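Local coordinates for protein (hdlp (histone deacetylase-like protein)) (Aquifex aeolicus, PDB 1C3P) that probably acts as a zinc-dependent deacetylase of the histone deacetylase family, with an alpha/beta fold related to that of arginase, at residues F186-H191 with E240-V245; Y251-G256 with N280-V285. One frame throughout, in Å; residues are numbered along the deposited sequence.

Contact 1: residues F186-H191 with E240-V245; sequences FVLSLH and EIVKEV
V242, on helix 228-245, sets its two methyls against F186 and L188 of strand 185-192, and these three buried side chains carry most of the contact. Its CB points from the helix toward the strand and parts into two methyls that both meet the F186 ring. CG1 rests over the face of the F186 ring in a CH-pi contact. It lies 4.2 Å from the centroid of that ring, and the line to the centroid leans only 12° from the ring normal, which places the methyl almost squarely above the centre. CG2 reaches the far end of the same ring, 3.6 Å from F186 CE2 and 3.8 Å from F186 CZ. The same methyl also touches L188, V242 CG2 to L188 CD2 being 4.0 Å, and so bridges two residues that stand on one side of the strand. F186 CG, anti to its own backbone N (chi1 -172°), carries the ring out from the strand toward the helix. No hydrogen bond crosses between the two segments; methyl, ring and isobutyl surfaces alone meet. Around them the layer continues: L163 of the neighbouring strand 162-166 touches both F186 and V242, F246 brings its ring to that of F186, and S238 and L239, earlier on the helix, pack on L188. The L188 side chain is about 11 Å from that of D168, a zinc ligand, so the contact belongs to the hydrophobic layer and not to the metal site. Such packing of a helix on an inner strand of an eight-stranded parallel sheet is characteristic of the arginase/deacetylase fold.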
ATOM      1  N   PHE A 186      -5.344  16.056  -0.466  1.00 18.73           N
ATOM      2  CA  PHE A 186      -4.417  16.210   0.644  1.00 16.22           C
ATOM      3  C   PHE A 186      -3.780  14.845   0.811  1.00 17.16           C
ATOM      4  O   PHE A 186      -4.482  13.848   0.895  1.00 19.37           O
ATOM      5  CB  PHE A 186      -5.154  16.598   1.942  1.00 16.83           C
ATOM      6  CG  PHE A 186      -4.223  16.950   3.067  1.00 17.96           C
ATOM      7  CD1 PHE A 186      -4.148  18.254   3.542  1.00 23.24           C
ATOM      8  CD2 PHE A 186      -3.373  15.992   3.616  1.00 15.41           C
ATOM      9  CE1 PHE A 186      -3.240  18.598   4.542  1.00 18.99           C
ATOM     10  CE2 PHE A 186      -2.467  16.327   4.614  1.00 24.05           C
ATOM     11  CZ  PHE A 186      -2.402  17.642   5.077  1.00 22.93           C
ATOM     12  N   VAL A 187      -2.451  14.800   0.837  1.00 19.67           N
ATOM     13  CA  VAL A 187      -1.748  13.537   0.984  1.00 17.74           C
ATOM     14  C   VAL A 187      -0.972  13.526   2.285  1.00 18.46           C
ATOM     15  O   VAL A 187      -0.233  14.458   2.576  1.00 20.64           O
ATOM     16  CB  VAL A 187      -0.738  13.301  -0.196  1.00 18.65           C
ATOM     17  CG1 VAL A 187       0.065  12.013   0.029  1.00 17.31           C
ATOM     18  CG2 VAL A 187      -1.482  13.239  -1.519  1.00 16.65           C
ATOM     19  N   LEU A 188      -1.172  12.478   3.072  1.00 14.42           N
ATOM     20  CA  LEU A 188      -0.451  12.291   4.322  1.00 16.68           C
ATOM     21  C   LEU A 188       0.301  10.986   4.233  1.00 20.01           C
ATOM     22  O   LEU A 188      -0.278   9.939   3.927  1.00 18.86           O
ATOM     23  CB  LEU A 188      -1.399  12.207   5.521  1.00 13.98           C
ATOM     24  CG  LEU A 188      -0.825  11.625   6.833  1.00 13.66           C
ATOM     25  CD1 LEU A 188       0.304  12.490   7.388  1.00 15.55           C
ATOM     26  CD2 LEU A 188      -1.940  11.510   7.860  1.00 16.40           C
ATOM     27  N   SER A 189       1.596  11.026   4.480  1.00 14.46           N
ATOM     28  CA  SER A 189       2.346   9.780   4.464  1.00 14.56           C
ATOM     29  C   SER A 189       3.251   9.650   5.660  1.00 15.24           C
ATOM     30  O   SER A 189       3.957  10.584   5.992  1.00 21.46           O
ATOM     31  CB  SER A 189       3.219   9.662   3.210  1.00 15.55           C
ATOM     32  OG  SER A 189       3.918   8.432   3.280  1.00 14.09           O
ATOM     33  N   LEU A 190       3.221   8.500   6.326  1.00 14.92           N
ATOM     34  CA  LEU A 190       4.170   8.263   7.405  1.00 15.54           C
ATOM     35  C   LEU A 190       5.108   7.273   6.710  1.00 14.31           C
ATOM     36  O   LEU A 190       4.652   6.414   5.966  1.00 15.43           O
ATOM     37  CB  LEU A 190       3.563   7.569   8.633  1.00 21.02           C
ATOM     38  CG  LEU A 190       2.271   7.966   9.345  1.00 30.17           C
ATOM     39  CD1 LEU A 190       2.428   7.591  10.810  1.00 19.75           C
ATOM     40  CD2 LEU A 190       1.968   9.414   9.202  1.00 19.08           C
ATOM     41  N   HIS A 191       6.407   7.369   6.952  1.00 16.88           N
ATOM     42  CA  HIS A 191       7.337   6.473   6.280  1.00 14.34           C
ATOM     43  C   HIS A 191       8.745   6.589   6.846  1.00 16.19           C
ATOM     44  O   HIS A 191       9.028   7.497   7.631  1.00 16.73           O
ATOM     45  CB  HIS A 191       7.325   6.800   4.784  1.00 17.34           C
ATOM     46  CG  HIS A 191       7.407   8.275   4.502  1.00 14.27           C
ATOM     47  ND1 HIS A 191       8.577   9.000   4.598  1.00 21.22           N
ATOM     48  CD2 HIS A 191       6.439   9.166   4.188  1.00  9.60           C
ATOM     49  CE1 HIS A 191       8.326  10.276   4.351  1.00 17.22           C
ATOM     50  NE2 HIS A 191       7.035  10.402   4.098  1.00 20.70           N
ATOM     51  N   GLU A 240      -4.381  14.606  13.528  1.00 24.93           N
ATOM     52  CA  GLU A 240      -4.953  15.799  14.138  1.00 25.72           C
ATOM     53  C   GLU A 240      -4.584  17.029  13.308  1.00 23.44           C
ATOM     54  O   GLU A 240      -5.397  17.941  13.125  1.00 23.10           O
ATOM     55  CB  GLU A 240      -4.466  15.926  15.594  1.00 29.10           C
ATOM     56  CG  GLU A 240      -5.030  17.114  16.357  1.00 49.56           C
ATOM     57  CD  GLU A 240      -4.816  16.997  17.859  1.00 63.15           C
ATOM     58  OE1 GLU A 240      -3.653  16.840  18.292  1.00 69.26           O
ATOM     59  OE2 GLU A 240      -5.819  17.061  18.608  1.00 66.68           O
ATOM     60  N   ILE A 241      -3.361  17.040  12.790  1.00 19.52           N
ATOM     61  CA  ILE A 241      -2.892  18.134  11.957  1.00 24.06           C
ATOM     62  C   ILE A 241      -3.737  18.215  10.693  1.00 25.48           C
ATOM     63  O   ILE A 241      -4.149  19.297  10.274  1.00 19.43           O
ATOM     64  CB  ILE A 241      -1.404  17.945  11.557  1.00 23.80           C
ATOM     65  CG1 ILE A 241      -0.516  18.050  12.795  1.00 28.60           C
ATOM     66  CG2 ILE A 241      -0.997  18.996  10.501  1.00 24.94           C
ATOM     67  CD1 ILE A 241       0.962  17.800  12.528  1.00 27.04           C
ATOM     68  N   VAL A 242      -4.001  17.062  10.085  1.00 20.41           N
ATOM     69  CA  VAL A 242      -4.794  17.034   8.871  1.00 23.17           C
ATOM     70  C   VAL A 242      -6.226  17.468   9.167  1.00 24.81           C
ATOM     71  O   VAL A 242      -6.777  18.331   8.479  1.00 22.49           O
ATOM     72  CB  VAL A 242      -4.837  15.623   8.258  1.00 26.48           C
ATOM     73  CG1 VAL A 242      -5.777  15.607   7.060  1.00 18.67           C
ATOM     74  CG2 VAL A 242      -3.425  15.188   7.838  1.00 26.97           C
ATOM     75  N   LYS A 243      -6.811  16.867  10.198  1.00 26.06           N
ATOM     76  CA  LYS A 243      -8.181  17.181  10.568  1.00 32.57           C
ATOM     77  C   LYS A 243      -8.400  18.664  10.815  1.00 30.38           C
ATOM     78  O   LYS A 243      -9.443  19.203  10.452  1.00 35.44           O
ATOM     79  CB  LYS A 243      -8.609  16.408  11.817  1.00 28.53           C
ATOM     80  CG  LYS A 243     -10.034  16.756  12.246  1.00 43.21           C
ATOM     81  CD  LYS A 243     -10.395  16.221  13.628  1.00 53.10           C
ATOM     82  CE  LYS A 243     -10.435  14.710  13.677  1.00 50.30           C
ATOM     83  NZ  LYS A 243     -10.810  14.242  15.045  1.00 59.15           N
ATOM     84  N   GLU A 244      -7.430  19.341  11.415  1.00 28.12           N
ATOM     85  CA  GLU A 244      -7.624  20.768  11.688  1.00 37.54           C
ATOM     86  C   GLU A 244      -7.565  21.652  10.447  1.00 38.17           C
ATOM     87  O   GLU A 244      -8.028  22.790  10.470  1.00 38.46           O
ATOM     88  CB  GLU A 244      -6.595  21.275  12.704  1.00 35.34           C
ATOM     89  CG  GLU A 244      -6.607  20.522  14.032  1.00 55.88           C
ATOM     90  CD  GLU A 244      -5.727  21.176  15.089  1.00 57.89           C
ATOM     91  OE1 GLU A 244      -5.540  20.574  16.173  1.00 60.60           O
ATOM     92  OE2 GLU A 244      -5.237  22.301  14.841  1.00 57.73           O
ATOM     93  N   VAL A 245      -7.010  21.128   9.364  1.00 30.29           N
ATOM     94  CA  VAL A 245      -6.866  21.889   8.134  1.00 29.17           C
ATOM     95  C   VAL A 245      -7.658  21.355   6.942  1.00 34.90           C
ATOM     96  O   VAL A 245      -7.903  22.084   5.984  1.00 34.73           O
ATOM     97  CB  VAL A 245      -5.377  21.954   7.718  1.00 46.68           C
ATOM     98  CG1 VAL A 245      -5.229  22.635   6.365  1.00 53.09           C
ATOM     99  CG2 VAL A 245      -4.590  22.717   8.765  1.00 54.19           C
TER

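Contact 2: residues Y251-G256 with N280-V285; sequences YLLQLG and NIVREV
V282 meets Y251 and L253 inside a beta-alpha-beta unit, in which strand 250-254 leads through helix 272-286 to strand 290-292. The strand and helix segments run nearly antiparallel, at 172° with their axes 10.8 Å apart, as a helix returning across a parallel sheet should. V282 does most of the touching from the helix: its CG1 lies 3.7 Å from Y251 CE1 and 3.8 Å from Y251 OH, approaching the ring obliquely. That methyl also reaches L253, at 4.1 Å from L253 CD2, so one branch spans two strand residues. The Y251 ring gets there through a chi1 of 83°, which sets CG between its own backbone N and carbonyl carbon. Its hydroxyl hydrogen-bonds the carbonyl oxygen of G287, just past the helix. With an alanine here, V282 CG1 would probably face a gap and the G287 carbonyl would lose this partner. L253 also packs on I165 and F279, with its side chain about 9 Å from that of the zinc ligand D168. R283, whose guanidinium group forms salt bridges to E288 and E312, lends only aliphatic chain here: its CG stands 3.8 Å from Y251 OH.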
ATOM      1  N   TYR A 251     -11.916   9.621   1.706  1.00 18.75           N
ATOM      2  CA  TYR A 251     -10.492   9.343   1.862  1.00 22.44           C
ATOM      3  C   TYR A 251     -10.140   7.908   1.460  1.00 20.28           C
ATOM      4  O   TYR A 251     -10.992   7.014   1.479  1.00 19.91           O
ATOM      5  CB  TYR A 251     -10.052   9.597   3.323  1.00 16.57           C
ATOM      6  CG  TYR A 251     -10.316   8.453   4.294  1.00 22.36           C
ATOM      7  CD1 TYR A 251      -9.390   7.418   4.450  1.00 18.12           C
ATOM      8  CD2 TYR A 251     -11.492   8.401   5.050  1.00 20.04           C
ATOM      9  CE1 TYR A 251      -9.625   6.372   5.316  1.00 20.40           C
ATOM     10  CE2 TYR A 251     -11.743   7.337   5.940  1.00 16.60           C
ATOM     11  CZ  TYR A 251     -10.807   6.333   6.059  1.00 14.68           C
ATOM     12  OH  TYR A 251     -11.023   5.254   6.890  1.00 21.79           O
ATOM     13  N   LEU A 252      -8.880   7.709   1.064  1.00 17.90           N
ATOM     14  CA  LEU A 252      -8.358   6.388   0.720  1.00 18.58           C
ATOM     15  C   LEU A 252      -7.178   6.171   1.653  1.00 15.49           C
ATOM     16  O   LEU A 252      -6.456   7.117   1.992  1.00 18.82           O
ATOM     17  CB  LEU A 252      -7.870   6.308  -0.739  1.00 17.55           C
ATOM     18  CG  LEU A 252      -8.916   6.612  -1.807  1.00 23.36           C
ATOM     19  CD1 LEU A 252      -8.974   8.110  -2.025  1.00 27.78           C
ATOM     20  CD2 LEU A 252      -8.526   5.929  -3.108  1.00 27.29           C
ATOM     21  N   LEU A 253      -6.998   4.928   2.065  1.00 16.80           N
ATOM     22  CA  LEU A 253      -5.946   4.535   3.004  1.00 17.50           C
ATOM     23  C   LEU A 253      -5.172   3.367   2.420  1.00 20.22           C
ATOM     24  O   LEU A 253      -5.775   2.379   2.005  1.00 18.14           O
ATOM     25  CB  LEU A 253      -6.609   4.103   4.325  1.00 15.49           C
ATOM     26  CG  LEU A 253      -5.812   3.379   5.404  1.00 17.75           C
ATOM     27  CD1 LEU A 253      -4.750   4.328   5.946  1.00 20.85           C
ATOM     28  CD2 LEU A 253      -6.761   2.941   6.543  1.00 19.05           C
ATOM     29  N   GLN A 254      -3.845   3.469   2.391  1.00 16.50           N
ATOM     30  CA  GLN A 254      -3.032   2.385   1.845  1.00 16.48           C
ATOM     31  C   GLN A 254      -2.370   1.717   3.039  1.00 16.12           C
ATOM     32  O   GLN A 254      -1.841   2.367   3.962  1.00 13.97           O
ATOM     33  CB  GLN A 254      -2.028   2.919   0.791  1.00 25.58           C
ATOM     34  CG  GLN A 254      -0.628   3.218   1.257  1.00 36.40           C
ATOM     35  CD  GLN A 254       0.364   2.105   0.927  1.00 33.18           C
ATOM     36  OE1 GLN A 254       0.754   1.900  -0.240  1.00 21.05           O
ATOM     37  NE2 GLN A 254       0.778   1.379   1.955  1.00 22.85           N
ATOM     38  N   LEU A 255      -2.415   0.392   3.014  1.00 14.42           N
ATOM     39  CA  LEU A 255      -1.956  -0.422   4.119  1.00 17.99           C
ATOM     40  C   LEU A 255      -0.860  -1.421   3.835  1.00 19.32           C
ATOM     41  O   LEU A 255      -1.042  -2.616   4.096  1.00 21.23           O
ATOM     42  CB  LEU A 255      -3.191  -1.158   4.663  1.00 20.68           C
ATOM     43  CG  LEU A 255      -4.300  -0.180   5.048  1.00 22.90           C
ATOM     44  CD1 LEU A 255      -5.646  -0.872   5.092  1.00 29.36           C
ATOM     45  CD2 LEU A 255      -3.942   0.450   6.386  1.00 14.80           C
ATOM     46  N   GLY A 256       0.277  -0.962   3.316  1.00 17.21           N
ATOM     47  CA  GLY A 256       1.369  -1.891   3.064  1.00 15.64           C
ATOM     48  C   GLY A 256       1.812  -2.518   4.380  1.00 17.31           C
ATOM     49  O   GLY A 256       1.734  -1.877   5.431  1.00 15.62           O
ATOM     50  N   ASN A 280      -7.609   1.098  12.676  1.00 22.30           N
ATOM     51  CA  ASN A 280      -8.791   1.500  13.419  1.00 24.49           C
ATOM     52  C   ASN A 280      -8.753   2.935  13.912  1.00 23.01           C
ATOM     53  O   ASN A 280      -9.795   3.580  14.040  1.00 21.91           O
ATOM     54  CB  ASN A 280      -9.045   0.525  14.573  1.00 27.17           C
ATOM     55  CG  ASN A 280      -9.455  -0.851  14.072  1.00 20.88           C
ATOM     56  OD1 ASN A 280     -10.182  -0.965  13.084  1.00 22.95           O
ATOM     57  ND2 ASN A 280      -9.021  -1.894  14.764  1.00 27.85           N
ATOM     58  N   ILE A 281      -7.555   3.439  14.177  1.00 18.74           N
ATOM     59  CA  ILE A 281      -7.405   4.826  14.596  1.00 18.37           C
ATOM     60  C   ILE A 281      -7.813   5.752  13.445  1.00 18.54           C
ATOM     61  O   ILE A 281      -8.421   6.802  13.667  1.00 19.69           O
ATOM     62  CB  ILE A 281      -5.946   5.141  14.976  1.00 19.31           C
ATOM     63  CG1 ILE A 281      -5.587   4.459  16.294  1.00 23.51           C
ATOM     64  CG2 ILE A 281      -5.751   6.639  15.079  1.00 28.87           C
ATOM     65  CD1 ILE A 281      -4.135   4.682  16.710  1.00 26.47           C
ATOM     66  N   VAL A 282      -7.463   5.381  12.217  1.00 17.72           N
ATOM     67  CA  VAL A 282      -7.814   6.210  11.065  1.00 14.89           C
ATOM     68  C   VAL A 282      -9.334   6.241  10.923  1.00 21.79           C
ATOM     69  O   VAL A 282      -9.938   7.297  10.712  1.00 25.80           O
ATOM     70  CB  VAL A 282      -7.185   5.679   9.754  1.00 18.50           C
ATOM     71  CG1 VAL A 282      -7.808   6.392   8.564  1.00 20.73           C
ATOM     72  CG2 VAL A 282      -5.675   5.941   9.759  1.00 17.49           C
ATOM     73  N   ARG A 283      -9.951   5.079  11.072  1.00 19.14           N
ATOM     74  CA  ARG A 283     -11.402   4.993  10.955  1.00 23.51           C
ATOM     75  C   ARG A 283     -12.126   5.776  12.050  1.00 25.44           C
ATOM     76  O   ARG A 283     -13.206   6.319  11.815  1.00 23.12           O
ATOM     77  CB  ARG A 283     -11.831   3.533  10.981  1.00 20.64           C
ATOM     78  CG  ARG A 283     -11.328   2.731   9.782  1.00 19.65           C
ATOM     79  CD  ARG A 283     -11.535   1.251   9.995  1.00 25.70           C
ATOM     80  NE  ARG A 283     -12.941   0.876   9.963  1.00 36.05           N
ATOM     81  CZ  ARG A 283     -13.440  -0.183  10.585  1.00 34.61           C
ATOM     82  NH1 ARG A 283     -12.645  -0.974  11.299  1.00 35.23           N
ATOM     83  NH2 ARG A 283     -14.731  -0.461  10.480  1.00 29.30           N
ATOM     84  N   GLU A 284     -11.544   5.832  13.243  1.00 26.79           N
ATOM     85  CA  GLU A 284     -12.182   6.576  14.330  1.00 31.77           C
ATOM     86  C   GLU A 284     -12.110   8.064  14.064  1.00 31.57           C
ATOM     87  O   GLU A 284     -12.967   8.819  14.509  1.00 33.08           O
ATOM     88  CB  GLU A 284     -11.504   6.300  15.666  1.00 30.96           C
ATOM     89  CG  GLU A 284     -11.541   4.861  16.085  1.00 50.56           C
ATOM     90  CD  GLU A 284     -10.786   4.633  17.368  1.00 63.75           C
ATOM     91  OE1 GLU A 284      -9.578   4.955  17.409  1.00 68.93           O
ATOM     92  OE2 GLU A 284     -11.398   4.131  18.333  1.00 72.01           O
ATOM     93  N   VAL A 285     -11.079   8.490  13.342  1.00 23.37           N
ATOM     94  CA  VAL A 285     -10.919   9.904  13.053  1.00 23.25           C
ATOM     95  C   VAL A 285     -11.710  10.315  11.823  1.00 31.41           C
ATOM     96  O   VAL A 285     -12.386  11.338  11.835  1.00 25.34           O
ATOM     97  CB  VAL A 285      -9.430  10.283  12.822  1.00 24.77           C
ATOM     98  CG1 VAL A 285      -9.314  11.759  12.477  1.00 26.98           C
ATOM     99  CG2 VAL A 285      -8.603   9.980  14.073  1.00 24.98           C
TER

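In the fold
Contact 1 closes before contact 2 opens, and helix 228-245 of the first runs on in the chain to strand 250-254 of the second. Their centres are 11 Å apart, and both strands belong to one parallel sheet, separated by strand 162-166, whose L163 touches side chains of both contacts. The two helices lie side by side on the same face: K243 CE comes within 3.4 Å of V285 CG1, and I281 packs on L232 and L239. Contacts 1 and 2 are neighbouring parts of the packing layer between sheet and helices. D168 and D258, zinc ligands of this protein, follow strands 162-166 and 250-254, which places the metal site at the ends of strands that this layer covers.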